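Long-range contacts in phenylalanine hydroxylase (Colwellia psychrerythraea, PDB 2V27), which probably hydroxylates L-phenylalanine to L-tyrosine, using molecular oxygen, tetrahydrobiopterin and an active-site iron, the first step of phenylalanine breakdown: residues R34-I39 with L185-T191; L208-P214 with A251-H257. All blocks are in the same frame, centred on the assembly; numbering follows the deposited sequence.

Contact 1: residues R34-I39 with L185-T191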
ATOM      1  N   ARG B  34     -23.573   8.709   0.184  1.00 15.66           N
ATOM      2  CA  ARG B  34     -22.220   9.197   0.490  1.00 15.67           C
ATOM      3  C   ARG B  34     -21.446   9.532  -0.794  1.00 15.86           C
ATOM      4  O   ARG B  34     -20.729  10.520  -0.835  1.00 17.36           O
ATOM      5  CB  ARG B  34     -21.430   8.268   1.405  1.00 15.81           C
ATOM      6  CG  ARG B  34     -20.792   7.102   0.735  1.00 17.32           C
ATOM      7  CD  ARG B  34     -20.155   6.174   1.763  1.00 17.16           C
ATOM      8  NE  ARG B  34     -19.352   5.182   1.076  1.00 18.97           N
ATOM      9  CZ  ARG B  34     -18.607   4.264   1.655  1.00 18.82           C
ATOM     10  NH1 ARG B  34     -18.558   4.162   2.999  1.00 19.85           N
ATOM     11  NH2 ARG B  34     -17.910   3.444   0.874  1.00 16.63           N
ATOM     12  N   GLN B  35     -21.607   8.733  -1.841  1.00 14.20           N
ATOM     13  CA  GLN B  35     -20.823   8.959  -3.050  1.00 14.70           C
ATOM     14  C   GLN B  35     -21.349  10.103  -3.869  1.00 15.27           C
ATOM     15  O   GLN B  35     -20.567  10.856  -4.438  1.00 14.51           O
ATOM     16  CB  GLN B  35     -20.733   7.689  -3.903  1.00 16.26           C
ATOM     17  CG  GLN B  35     -19.527   7.733  -4.862  1.00 16.44           C
ATOM     18  CD  GLN B  35     -18.153   7.700  -4.153  1.00 17.40           C
ATOM     19  OE1 GLN B  35     -17.128   8.286  -4.653  1.00 16.55           O
ATOM     20  NE2 GLN B  35     -18.106   7.031  -3.019  1.00 17.86           N
ATOM     21  N   ILE B  36     -22.683  10.253  -3.936  1.00 16.19           N
ATOM     22  CA  ILE B  36     -23.277  11.390  -4.672  1.00 17.69           C
ATOM     23  C   ILE B  36     -22.755  12.697  -4.133  1.00 18.22           C
ATOM     24  O   ILE B  36     -22.440  13.619  -4.889  1.00 18.80           O
ATOM     25  CB  ILE B  36     -24.827  11.384  -4.622  1.00 19.02           C
ATOM     26  CG1 ILE B  36     -25.339  10.392  -5.633  1.00 18.74           C
ATOM     27  CG2 ILE B  36     -25.411  12.739  -5.044  1.00 20.10           C
ATOM     28  CD1 ILE B  36     -24.916  10.689  -7.093  1.00 19.50           C
ATOM     29  N   ALA B  37     -22.595  12.760  -2.827  1.00 18.98           N
ATOM     30  CA  ALA B  37     -21.961  13.933  -2.217  1.00 20.24           C
ATOM     31  C   ALA B  37     -20.449  14.030  -2.563  1.00 19.61           C
ATOM     32  O   ALA B  37     -19.964  15.116  -2.863  1.00 21.67           O
ATOM     33  CB  ALA B  37     -22.189  13.907  -0.715  1.00 19.16           C
ATOM     34  N   CYS B  38     -19.710  12.922  -2.549  1.00 20.64           N
ATOM     35  CA  CYS B  38     -18.240  12.943  -2.818  1.00 21.12           C
ATOM     36  C   CYS B  38     -17.903  13.420  -4.216  1.00 20.63           C
ATOM     37  O   CYS B  38     -16.902  14.123  -4.386  1.00 21.40           O
ATOM     38  CB  CYS B  38     -17.555  11.557  -2.588  1.00 20.03           C
ATOM     39  SG  CYS B  38     -17.669  11.046  -0.867  0.75 25.80           S
ATOM     40  N   ILE B  39     -18.738  13.091  -5.209  1.00 20.20           N
ATOM     41  CA  ILE B  39     -18.351  13.338  -6.589  1.00 20.55           C
ATOM     42  C   ILE B  39     -18.991  14.550  -7.259  1.00 21.10           C
ATOM     43  O   ILE B  39     -18.785  14.810  -8.455  1.00 20.39           O
ATOM     44  CB  ILE B  39     -18.525  12.076  -7.465  1.00 20.70           C
ATOM     45  CG1 ILE B  39     -20.009  11.824  -7.751  1.00 21.37           C
ATOM     46  CG2 ILE B  39     -17.747  10.890  -6.845  1.00 20.52           C
ATOM     47  CD1 ILE B  39     -20.254  10.526  -8.458  1.00 23.59           C
ATOM     48  N   LEU B 185     -14.552   6.526  -8.842  1.00  8.33           N
ATOM     49  CA  LEU B 185     -15.933   7.053  -8.735  1.00 10.20           C
ATOM     50  C   LEU B 185     -16.763   6.373  -7.671  1.00  9.79           C
ATOM     51  O   LEU B 185     -17.720   6.991  -7.180  1.00 11.75           O
ATOM     52  CB  LEU B 185     -16.657   6.952 -10.132  1.00 10.57           C
ATOM     53  CG  LEU B 185     -16.138   7.925 -11.204  1.00  9.25           C
ATOM     54  CD1 LEU B 185     -16.479   7.558 -12.648  1.00 12.33           C
ATOM     55  CD2 LEU B 185     -16.705   9.323 -10.979  1.00 14.24           C
ATOM     56  N   SER B 186     -16.511   5.092  -7.428  1.00  8.78           N
ATOM     57  CA  SER B 186     -17.337   4.369  -6.479  1.00  9.18           C
ATOM     58  C   SER B 186     -16.804   4.391  -5.043  1.00 10.08           C
ATOM     59  O   SER B 186     -17.354   3.722  -4.219  1.00 10.48           O
ATOM     60  CB  SER B 186     -17.523   2.913  -6.933  1.00 10.26           C
ATOM     61  OG  SER B 186     -16.257   2.221  -6.930  1.00 12.17           O
ATOM     62  N   SER B 187     -15.746   5.152  -4.760  1.00  7.99           N
ATOM     63  CA  SER B 187     -15.066   5.108  -3.460  1.00  9.45           C
ATOM     64  C   SER B 187     -14.786   6.513  -2.920  1.00  8.92           C
ATOM     65  O   SER B 187     -14.078   7.282  -3.552  1.00  9.64           O
ATOM     66  CB  SER B 187     -13.697   4.420  -3.615  1.00  9.94           C
ATOM     67  OG  SER B 187     -12.920   4.523  -2.426  1.00  9.21           O
ATOM     68  N   PRO B 188     -15.256   6.825  -1.706  1.00 10.28           N
ATOM     69  CA  PRO B 188     -14.901   8.155  -1.145  1.00  9.11           C
ATOM     70  C   PRO B 188     -13.389   8.266  -0.918  1.00  9.67           C
ATOM     71  O   PRO B 188     -12.795   9.315  -1.214  1.00 11.11           O
ATOM     72  CB  PRO B 188     -15.679   8.202   0.210  1.00 11.17           C
ATOM     73  CG  PRO B 188     -16.794   7.157   0.019  1.00 12.16           C
ATOM     74  CD  PRO B 188     -16.180   6.058  -0.830  1.00 10.99           C
ATOM     75  N   GLY B 189     -12.778   7.191  -0.427  1.00  9.35           N
ATOM     76  CA  GLY B 189     -11.300   7.251  -0.139  1.00  9.70           C
ATOM     77  C   GLY B 189     -10.490   7.458  -1.429  1.00  9.90           C
ATOM     78  O   GLY B 189      -9.601   8.332  -1.482  1.00  8.49           O
ATOM     79  N   GLU B 190     -10.855   6.743  -2.484  1.00  8.58           N
ATOM     80  CA  GLU B 190     -10.184   6.943  -3.772  1.00  8.45           C
ATOM     81  C   GLU B 190     -10.451   8.305  -4.404  1.00  7.95           C
ATOM     82  O   GLU B 190      -9.539   8.880  -5.018  1.00  7.80           O
ATOM     83  CB  GLU B 190     -10.590   5.860  -4.769  1.00  7.61           C
ATOM     84  CG  GLU B 190     -10.260   4.429  -4.385  1.00  8.32           C
ATOM     85  CD  GLU B 190      -8.749   4.110  -4.296  1.00  8.97           C
ATOM     86  OE1 GLU B 190      -7.941   4.964  -4.671  1.00  9.42           O
ATOM     87  OE2 GLU B 190      -8.449   2.987  -3.803  1.00 10.96           O
ATOM     88  N   THR B 191     -11.672   8.810  -4.264  1.00  8.66           N
ATOM     89  CA  THR B 191     -12.002  10.116  -4.834  1.00  8.33           C
ATOM     90  C   THR B 191     -11.190  11.236  -4.145  1.00  8.91           C
ATOM     91  O   THR B 191     -10.648  12.134  -4.809  1.00  9.84           O
ATOM     92  CB  THR B 191     -13.518  10.376  -4.704  1.00  8.62           C
ATOM     93  OG1 THR B 191     -14.177   9.542  -5.649  1.00  8.42           O
ATOM     94  CG2 THR B 191     -13.860  11.826  -5.032  1.00  9.38           C
TER
HETATM   95  O   HOH W   1     -16.880   2.482  -1.785  1.00 16.01           O

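Contact 2: residues L208-P214 with A251-H257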
ATOM      1  N   LEU B 208       2.115   4.593 -24.701  1.00 10.69           N
ATOM      2  CA  LEU B 208       3.378   3.887 -24.430  1.00  9.80           C
ATOM      3  C   LEU B 208       3.788   4.034 -22.949  1.00  9.07           C
ATOM      4  O   LEU B 208       4.130   3.012 -22.310  1.00 10.17           O
ATOM      5  CB  LEU B 208       4.505   4.361 -25.412  1.00  9.86           C
ATOM      6  CG  LEU B 208       5.795   3.593 -25.240  1.00 10.97           C
ATOM      7  CD1 LEU B 208       5.630   2.097 -25.544  1.00 14.31           C
ATOM      8  CD2 LEU B 208       6.731   4.238 -26.283  1.00 13.23           C
ATOM      9  N   ASP B 209       3.708   5.246 -22.389  1.00  9.37           N
ATOM     10  CA  ASP B 209       4.000   5.428 -20.947  1.00  9.22           C
ATOM     11  C   ASP B 209       3.104   4.470 -20.104  1.00  8.40           C
ATOM     12  O   ASP B 209       3.586   3.773 -19.190  1.00  9.67           O
ATOM     13  CB  ASP B 209       3.751   6.869 -20.485  1.00  9.75           C
ATOM     14  CG  ASP B 209       4.885   7.742 -20.731  1.00 17.62           C
ATOM     15  OD1 ASP B 209       6.039   7.268 -20.615  1.00 18.94           O
ATOM     16  OD2 ASP B 209       4.580   8.921 -21.000  1.00 18.41           O
ATOM     17  N   VAL B 210       1.809   4.437 -20.467  1.00  8.39           N
ATOM     18  CA  VAL B 210       0.831   3.650 -19.689  1.00  8.54           C
ATOM     19  C   VAL B 210       1.203   2.176 -19.774  1.00  8.39           C
ATOM     20  O   VAL B 210       1.305   1.518 -18.745  1.00  8.46           O
ATOM     21  CB  VAL B 210      -0.600   3.863 -20.226  1.00  8.52           C
ATOM     22  CG1 VAL B 210      -1.605   2.743 -19.690  1.00  8.15           C
ATOM     23  CG2 VAL B 210      -1.085   5.207 -19.887  1.00  7.44           C
ATOM     24  N   LEU B 211       1.477   1.646 -20.976  1.00  7.42           N
ATOM     25  CA  LEU B 211       1.820   0.226 -21.105  1.00  8.42           C
ATOM     26  C   LEU B 211       3.121  -0.172 -20.326  1.00  8.60           C
ATOM     27  O   LEU B 211       3.322  -1.333 -19.991  1.00 10.95           O
ATOM     28  CB  LEU B 211       1.996  -0.126 -22.597  1.00  7.59           C
ATOM     29  CG  LEU B 211       0.690  -0.143 -23.413  1.00  8.33           C
ATOM     30  CD1 LEU B 211       1.010  -0.222 -24.888  1.00 10.38           C
ATOM     31  CD2 LEU B 211      -0.272  -1.279 -22.984  1.00 11.10           C
ATOM     32  N   ARG B 212       3.984   0.830 -20.114  1.00  8.37           N
ATOM     33  CA  ARG B 212       5.263   0.618 -19.406  1.00  8.85           C
ATOM     34  C   ARG B 212       5.193   0.825 -17.883  1.00  8.98           C
ATOM     35  O   ARG B 212       6.215   0.703 -17.212  1.00  8.89           O
ATOM     36  CB  ARG B 212       6.312   1.561 -19.965  1.00  8.97           C
ATOM     37  CG  ARG B 212       6.735   1.091 -21.407  1.00  8.79           C
ATOM     38  CD  ARG B 212       7.766   2.057 -22.023  1.00  8.23           C
ATOM     39  NE  ARG B 212       9.018   1.851 -21.330  1.00 10.90           N
ATOM     40  CZ  ARG B 212       9.705   2.774 -20.658  1.00 11.49           C
ATOM     41  NH1 ARG B 212       9.328   4.073 -20.609  1.00 16.14           N
ATOM     42  NH2 ARG B 212      10.790   2.368 -20.007  1.00 14.23           N
ATOM     43  N   THR B 213       4.027   1.161 -17.323  1.00  8.84           N
ATOM     44  CA  THR B 213       3.983   1.563 -15.896  1.00  9.25           C
ATOM     45  C   THR B 213       3.632   0.373 -14.966  1.00  8.59           C
ATOM     46  O   THR B 213       2.506  -0.125 -15.014  1.00  8.40           O
ATOM     47  CB  THR B 213       2.932   2.697 -15.714  1.00  8.64           C
ATOM     48  OG1 THR B 213       3.283   3.841 -16.517  1.00  9.30           O
ATOM     49  CG2 THR B 213       2.910   3.140 -14.224  1.00  6.76           C
ATOM     50  N   PRO B 214       4.549  -0.051 -14.096  1.00  9.13           N
ATOM     51  CA  PRO B 214       4.196  -1.134 -13.127  1.00  8.99           C
ATOM     52  C   PRO B 214       3.158  -0.585 -12.173  1.00  8.85           C
ATOM     53  O   PRO B 214       3.137   0.643 -11.863  1.00  8.74           O
ATOM     54  CB  PRO B 214       5.479  -1.341 -12.300  1.00 11.45           C
ATOM     55  CG  PRO B 214       6.407  -0.320 -12.726  1.00 14.09           C
ATOM     56  CD  PRO B 214       5.935   0.440 -13.954  1.00 10.22           C
ATOM     57  N   ALA B 251       6.779  -1.349 -26.011  1.00 14.01           N
ATOM     58  CA  ALA B 251       6.939  -1.323 -24.560  1.00 13.53           C
ATOM     59  C   ALA B 251       7.915  -2.376 -24.014  1.00 13.95           C
ATOM     60  O   ALA B 251       8.738  -2.047 -23.166  1.00 14.64           O
ATOM     61  CB  ALA B 251       5.559  -1.480 -23.914  1.00 12.07           C
ATOM     62  N   GLU B 252       7.813  -3.633 -24.479  1.00 15.13           N
ATOM     63  CA  GLU B 252       8.681  -4.665 -24.084  1.00 15.52           C
ATOM     64  C   GLU B 252      10.135  -4.420 -24.521  1.00 15.13           C
ATOM     65  O   GLU B 252      11.059  -4.637 -23.727  1.00 15.61           O
ATOM     66  CB  GLU B 252       8.164  -5.999 -24.590  1.00 17.63           C
ATOM     67  CG  GLU B 252       7.086  -6.565 -23.698  1.00 22.14           C
ATOM     68  CD  GLU B 252       6.656  -7.966 -24.082  1.00 28.15           C
ATOM     69  OE1 GLU B 252       6.542  -8.856 -23.185  1.00 29.13           O
ATOM     70  OE2 GLU B 252       6.438  -8.159 -25.293  1.00 31.01           O
ATOM     71  N   ALA B 253      10.324  -3.920 -25.745  1.00 14.77           N
ATOM     72  CA  ALA B 253      11.678  -3.562 -26.201  1.00 14.83           C
ATOM     73  C   ALA B 253      12.335  -2.506 -25.269  1.00 14.49           C
ATOM     74  O   ALA B 253      13.539  -2.539 -25.031  1.00 14.56           O
ATOM     75  CB  ALA B 253      11.617  -3.020 -27.615  1.00 15.41           C
ATOM     76  N   LEU B 254      11.540  -1.541 -24.789  1.00 13.77           N
ATOM     77  CA  LEU B 254      12.048  -0.511 -23.887  1.00 13.25           C
ATOM     78  C   LEU B 254      12.161  -0.967 -22.448  1.00 13.47           C
ATOM     79  O   LEU B 254      12.963  -0.418 -21.684  1.00 14.24           O
ATOM     80  CB  LEU B 254      11.117   0.703 -23.963  1.00 10.90           C
ATOM     81  CG  LEU B 254      11.200   1.482 -25.293  1.00 14.87           C
ATOM     82  CD1 LEU B 254      10.018   2.401 -25.419  1.00 13.42           C
ATOM     83  CD2 LEU B 254      12.528   2.285 -25.393  1.00 12.95           C
ATOM     84  N   GLY B 255      11.381  -1.986 -22.112  1.00 12.85           N
ATOM     85  CA  GLY B 255      11.235  -2.492 -20.735  1.00 14.33           C
ATOM     86  C   GLY B 255      10.305  -1.589 -19.915  1.00 13.10           C
ATOM     87  O   GLY B 255      10.011  -0.451 -20.282  1.00 12.60           O
ATOM     88  N   LEU B 256       9.848  -2.125 -18.797  1.00 12.06           N
ATOM     89  CA  LEU B 256       9.002  -1.349 -17.906  1.00 11.70           C
ATOM     90  C   LEU B 256       9.731  -0.143 -17.376  1.00 11.37           C
ATOM     91  O   LEU B 256      10.937  -0.191 -17.144  1.00  9.90           O
ATOM     92  CB  LEU B 256       8.526  -2.193 -16.736  1.00 12.23           C
ATOM     93  CG  LEU B 256       7.601  -3.375 -17.041  1.00 14.91           C
ATOM     94  CD1 LEU B 256       7.286  -4.156 -15.749  1.00 15.38           C
ATOM     95  CD2 LEU B 256       6.318  -2.930 -17.731  1.00 17.62           C
ATOM     96  N   HIS B 257       8.993   0.928 -17.116  1.00 10.67           N
ATOM     97  CA  HIS B 257       9.490   2.049 -16.324  1.00 12.48           C
ATOM     98  C   HIS B 257       9.987   1.508 -14.990  1.00 10.40           C
ATOM     99  O   HIS B 257       9.458   0.509 -14.452  1.00 10.31           O
ATOM    100  CB  HIS B 257       8.346   3.004 -15.954  1.00 13.68           C
ATOM    101  CG  HIS B 257       7.990   4.026 -16.983  1.00 16.10           C
ATOM    102  ND1 HIS B 257       8.888   5.002 -17.373  0.75 16.81           N
ATOM    103  CD2 HIS B 257       6.811   4.307 -17.615  1.00 16.11           C
ATOM    104  CE1 HIS B 257       8.287   5.815 -18.230  1.00 20.11           C
ATOM    105  NE2 HIS B 257       7.039   5.407 -18.408  0.75 17.23           N
TER
HETATM  106  O   HOH W   2      11.915   4.800 -18.185  1.00 38.33           O

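Contact 1: residues R34-I39 with L185-T191
Pro188 lies under the guanidinium of Arg34, its CG 3.4 Å from Arg34 NE and over one face of the flat group, the two side chains crossing at about a right angle. From CG to NE the arginine chain is extended, which carries the guanidinium out across the proline ring. Its charge is met by Asp113, which forms a salt bridge with NH1, while NH2 makes a weak bond of 3.0 Å to a water lying in the guanidinium plane. That water donates in turn to Ser186 O at 2.8 Å, a loose water link between the end of the arginine and the turn before the proline. One helical turn along, Cys38 SG packs on Pro188 CB at 3.6 Å; with the sulfur anti to its own carbonyl carbon (chi1 -64°), it faces the proline's flank. Gln35, bent at chi2, reaches past the CD side of the Pro188 ring into the turn of Leu185, Ser186 and Ser187. Ser187 is the N-cap of helix 188-196: its OG accepts from Glu190 N at 3.0 Å in an almost straight bond (171°). The contact thus sets the C-terminal end of helix 22-38 against the first turn of helix 188-196, within the mainly helical catalytic fold of the aromatic amino acid hydroxylases. Deeper in, Ile39 presses CG2 toward Leu185 O and Thr191 OG1, 4.0 Å from the latter, and is backed by Phe125 of helix 120-131. Thr191 is held by Val184 O through OG1, and its CG2 meets Cys38 O at 3.9 Å. On the iron side of the same turn, Ser186 OG is hydrogen-bonded to ND1 of the metal ligand His122, making it a second-shell residue that can fix the rotation of that imidazole.

Contact 2: residues L208-P214 with A251-H257
Ala251 CB sits at the apolar centre, touched by Leu208 CD1 at 3.9 Å, Leu211 CB and the aliphatic CG of Arg212. In this mainly helical hydroxylase fold the last turns of helices 207-211 and 241-254 pack together, and the chain after each helix continues the contact. Leu208 CD2 meets Leu254 CD1, the side chains crossing at about a right angle. Gly255, the first residue past the second helix and with positive phi, presents its carbonyl to Arg212. The arginine chain bends at chi3 (72°), bringing NE (2.7 Å) and NH2 (2.9 Å) side-on to Gly255 O; NE approaches nearly along the C=O axis, NH2 from above the carbonyl plane. The backbone joins in where His257 N donates to Arg212 O at 2.8 Å. Arg212 NH1 stands over one face of the His257 ring, offset toward its rim, with guanidinium and ring planes 48° apart. Putting a leucine at Arg212 would probably leave Gly255 O without its two donors and this face of the His257 ring without its cover by NH1. At the outer edge, a water bridges Arg212 NH2 and His257 ND1. The ring's other nitrogen, NE2, donates at the edge to Asp209 OD1 at 3.1 Å, reaching it on the anti side, 35° out of the carboxylate plane yet nearly within the ring's own plane.

How the contacts relate
Contact 1 closes before contact 2 opens along the chain, and the two do not touch: their centres are 30 Å apart and their nearest atoms about 14 Å. Contact 1 borders the iron site: the side chain of Ser186 is about 7 Å from the bound iron. Its ligands are His122, His127 and Glu167. Contact 2 lies away from the site; its centre is about 21 Å from the centre of the chain, against about 14 Å for contact 1. Helix 152-167, which carries the ligand Glu167, also packs on contact 2, through Phe164 on Thr213 and Arg160 on Leu256. The second subunit reaches contact 1, where its Lys265 pairs with Glu190, but not contact 2.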